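Local coordinates for protein pantothenate kinase (Coxiella burnetii, PDB 3TQC) that phosphorylates pantothenate with ATP to give 4'-phosphopantothenate and ADP, the first step of coenzyme A biosynthesis, at residues B[65-70]-B[117-122]. Sequence-based numbering, arbitrary orientation.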
loop_
_atom_site.group_PDB
_atom_site.type_symbol
_atom_site.label_atom_id
_atom_site.label_comp_id
_atom_site.label_asym_id
_atom_site.label_seq_id
_atom_site.Cartn_x
_atom_site.Cartn_y
_atom_site.Cartn_z
ATOM N N LEU B 65 3.109 19.882 6.136
ATOM C CA LEU B 65 2.396 18.672 6.550
ATOM C C LEU B 65 3.242 17.472 6.174
ATOM O O LEU B 65 3.532 16.630 6.996
ATOM C CB LEU B 65 1.009 18.579 5.904
ATOM C CG LEU B 65 0.231 17.265 6.146
ATOM C CD1 LEU B 65 -0.235 17.166 7.579
ATOM C CD2 LEU B 65 -0.946 17.125 5.211
ATOM N N LEU B 66 3.682 17.432 4.927
ATOM C CA LEU B 66 4.527 16.347 4.458
ATOM C C LEU B 66 5.824 16.244 5.247
ATOM O O LEU B 66 6.304 15.149 5.498
ATOM C CB LEU B 66 4.838 16.529 2.979
ATOM C CG LEU B 66 3.617 16.425 2.087
ATOM C CD1 LEU B 66 3.987 16.697 0.641
ATOM C CD2 LEU B 66 3.050 15.020 2.282
ATOM N N SER B 67 6.394 17.379 5.632
ATOM C CA SER B 67 7.606 17.357 6.429
ATOM C C SER B 67 7.363 16.546 7.696
ATOM O O SER B 67 8.218 15.784 8.089
ATOM C CB SER B 67 8.106 18.771 6.760
ATOM O OG SER B 67 9.373 18.741 7.397
ATOM N N PHE B 68 6.189 16.681 8.312
ATOM C CA PHE B 68 5.889 15.892 9.523
ATOM C C PHE B 68 6.075 14.407 9.252
ATOM O O PHE B 68 6.657 13.686 10.068
ATOM C CB PHE B 68 4.468 16.107 10.040
ATOM C CG PHE B 68 4.273 17.379 10.805
ATOM C CD1 PHE B 68 4.746 17.500 12.083
ATOM C CD2 PHE B 68 3.586 18.444 10.238
ATOM C CE1 PHE B 68 4.565 18.684 12.790
ATOM C CE2 PHE B 68 3.392 19.603 10.930
ATOM C CZ PHE B 68 3.884 19.731 12.208
ATOM N N TYR B 69 5.571 13.954 8.111
ATOM C CA TYR B 69 5.642 12.536 7.762
ATOM C C TYR B 69 7.068 12.101 7.520
ATOM O O TYR B 69 7.474 11.052 7.987
ATOM C CB TYR B 69 4.795 12.205 6.523
ATOM C CG TYR B 69 3.329 12.086 6.819
ATOM C CD1 TYR B 69 2.704 10.850 6.849
ATOM C CD2 TYR B 69 2.556 13.218 7.073
ATOM C CE1 TYR B 69 1.340 10.741 7.129
ATOM C CE2 TYR B 69 1.196 13.117 7.348
ATOM C CZ TYR B 69 0.599 11.874 7.389
ATOM O OH TYR B 69 -0.750 11.771 7.673
ATOM N N VAL B 70 7.834 12.901 6.792
ATOM C CA VAL B 70 9.207 12.528 6.495
ATOM C C VAL B 70 10.042 12.491 7.771
ATOM O O VAL B 70 10.774 11.531 7.991
ATOM C CB VAL B 70 9.846 13.459 5.478
ATOM C CG1 VAL B 70 11.285 13.092 5.250
ATOM C CG2 VAL B 70 9.059 13.423 4.195
ATOM N N SER B 117 12.475 21.004 0.267
ATOM C CA SER B 117 13.908 21.079 0.441
ATOM C C SER B 117 14.321 22.160 1.457
ATOM O O SER B 117 15.442 22.150 1.927
ATOM C CB SER B 117 14.594 21.315 -0.908
ATOM O OG SER B 117 14.658 22.682 -1.230
ATOM N N ARG B 118 13.415 23.079 1.793
ATOM C CA ARG B 118 13.715 24.151 2.755
ATOM C C ARG B 118 13.953 23.673 4.182
ATOM O O ARG B 118 14.559 24.395 4.967
ATOM C CB ARG B 118 12.593 25.202 2.768
ATOM C CG ARG B 118 11.374 24.819 3.617
ATOM C CD ARG B 118 10.077 25.532 3.162
ATOM N NE ARG B 118 10.139 26.998 3.243
ATOM C CZ ARG B 118 9.850 27.730 4.320
ATOM N NH1 ARG B 118 9.514 27.166 5.475
ATOM N NH2 ARG B 118 9.923 29.052 4.244
ATOM N N TRP B 119 13.472 22.483 4.535
ATOM C CA TRP B 119 13.642 21.957 5.894
ATOM C C TRP B 119 14.939 21.184 6.074
ATOM O O TRP B 119 15.213 20.257 5.327
ATOM C CB TRP B 119 12.455 21.089 6.290
ATOM C CG TRP B 119 11.326 21.907 6.724
ATOM C CD1 TRP B 119 11.187 22.542 7.923
ATOM C CD2 TRP B 119 10.186 22.246 5.953
ATOM N NE1 TRP B 119 10.011 23.243 7.949
ATOM C CE2 TRP B 119 9.375 23.076 6.749
ATOM C CE3 TRP B 119 9.767 21.927 4.670
ATOM C CZ2 TRP B 119 8.171 23.585 6.303
ATOM C CZ3 TRP B 119 8.572 22.439 4.225
ATOM C CH2 TRP B 119 7.781 23.247 5.044
ATOM N N PRO B 120 15.727 21.548 7.102
ATOM C CA PRO B 120 17.066 20.993 7.226
ATOM C C PRO B 120 17.124 19.496 7.535
ATOM O O PRO B 120 18.191 18.911 7.411
ATOM C CB PRO B 120 17.692 21.832 8.364
ATOM C CG PRO B 120 16.557 22.308 9.156
ATOM C CD PRO B 120 15.446 22.538 8.166
ATOM N N ASP B 121 16.017 18.874 7.935
ATOM C CA ASP B 121 15.998 17.411 8.075
ATOM C C ASP B 121 15.920 16.699 6.739
ATOM O O ASP B 121 16.163 15.505 6.679
ATOM C CB ASP B 121 14.839 16.923 8.959
ATOM C CG ASP B 121 15.100 17.149 10.446
ATOM O OD1 ASP B 121 16.246 17.485 10.811
ATOM O OD2 ASP B 121 14.152 16.994 11.248
ATOM N N HIS B 122 15.562 17.410 5.676
ATOM C CA HIS B 122 15.444 16.774 4.382
ATOM C C HIS B 122 15.637 17.724 3.213
ATOM O O HIS B 122 14.764 17.882 2.380
ATOM C CB HIS B 122 14.129 16.003 4.293
ATOM C CG HIS B 122 12.925 16.782 4.696
ATOM N ND1 HIS B 122 12.385 17.782 3.912
ATOM C CD2 HIS B 122 12.125 16.680 5.782
ATOM C CE1 HIS B 122 11.316 18.273 4.512
ATOM N NE2 HIS B 122 11.137 17.624 5.648
#
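Ser67 and His122 meet through a single short hydrogen bond, with 2.7 Å between Ser67 OG and His122 NE2; the hydroxyl lies at the edge of the imidazole, near its plane. Both residues are buried, and each loses about 60 Å² of surface to the opposite segment. Two torsions bring the groups together: Ser67 holds OG trans to its backbone N (chi1 -173°), while His122 sets CG between its own N and carbonyl carbon (chi1 50°). The other ring nitrogen, ND1, makes a weak hydrogen bond to the carbonyl of Leu116, so the imidazole is gripped firmly at NE2 and only weakly at ND1.

Ser67 also sits over one face of the Trp119 indole: OG lies 3.8 Å from Trp119 CG, above the ring toward its rim, and CB stands 4.3 Å from the centroid of the six-membered ring, only 17° off the ring normal, which defines a CH-pi contact. On the opposite face of the indole lies CG of Arg118. One helical turn on, Val70 CG1 comes to 3.7 Å from His122 CD2, approaching the imidazole obliquely.

The loop side is shaped by a type I beta turn from Trp119 to His122, closed by the bond from His122 N to Trp119 O at 2.9 Å; it presents both aromatic side chains to the helix. The contact thus joins the long helix 52-84, whose Leu65 packs on Leu84 of the second subunit, to the connection between helix 105-116 and edge strand 125-129, away from the ADP site. Val70 and His122 both touch Ile199 of strand 199-203, and Val70 also touches Tyr93 of strand 93-99, its parallel neighbour in the central sheet of this P-loop kinase.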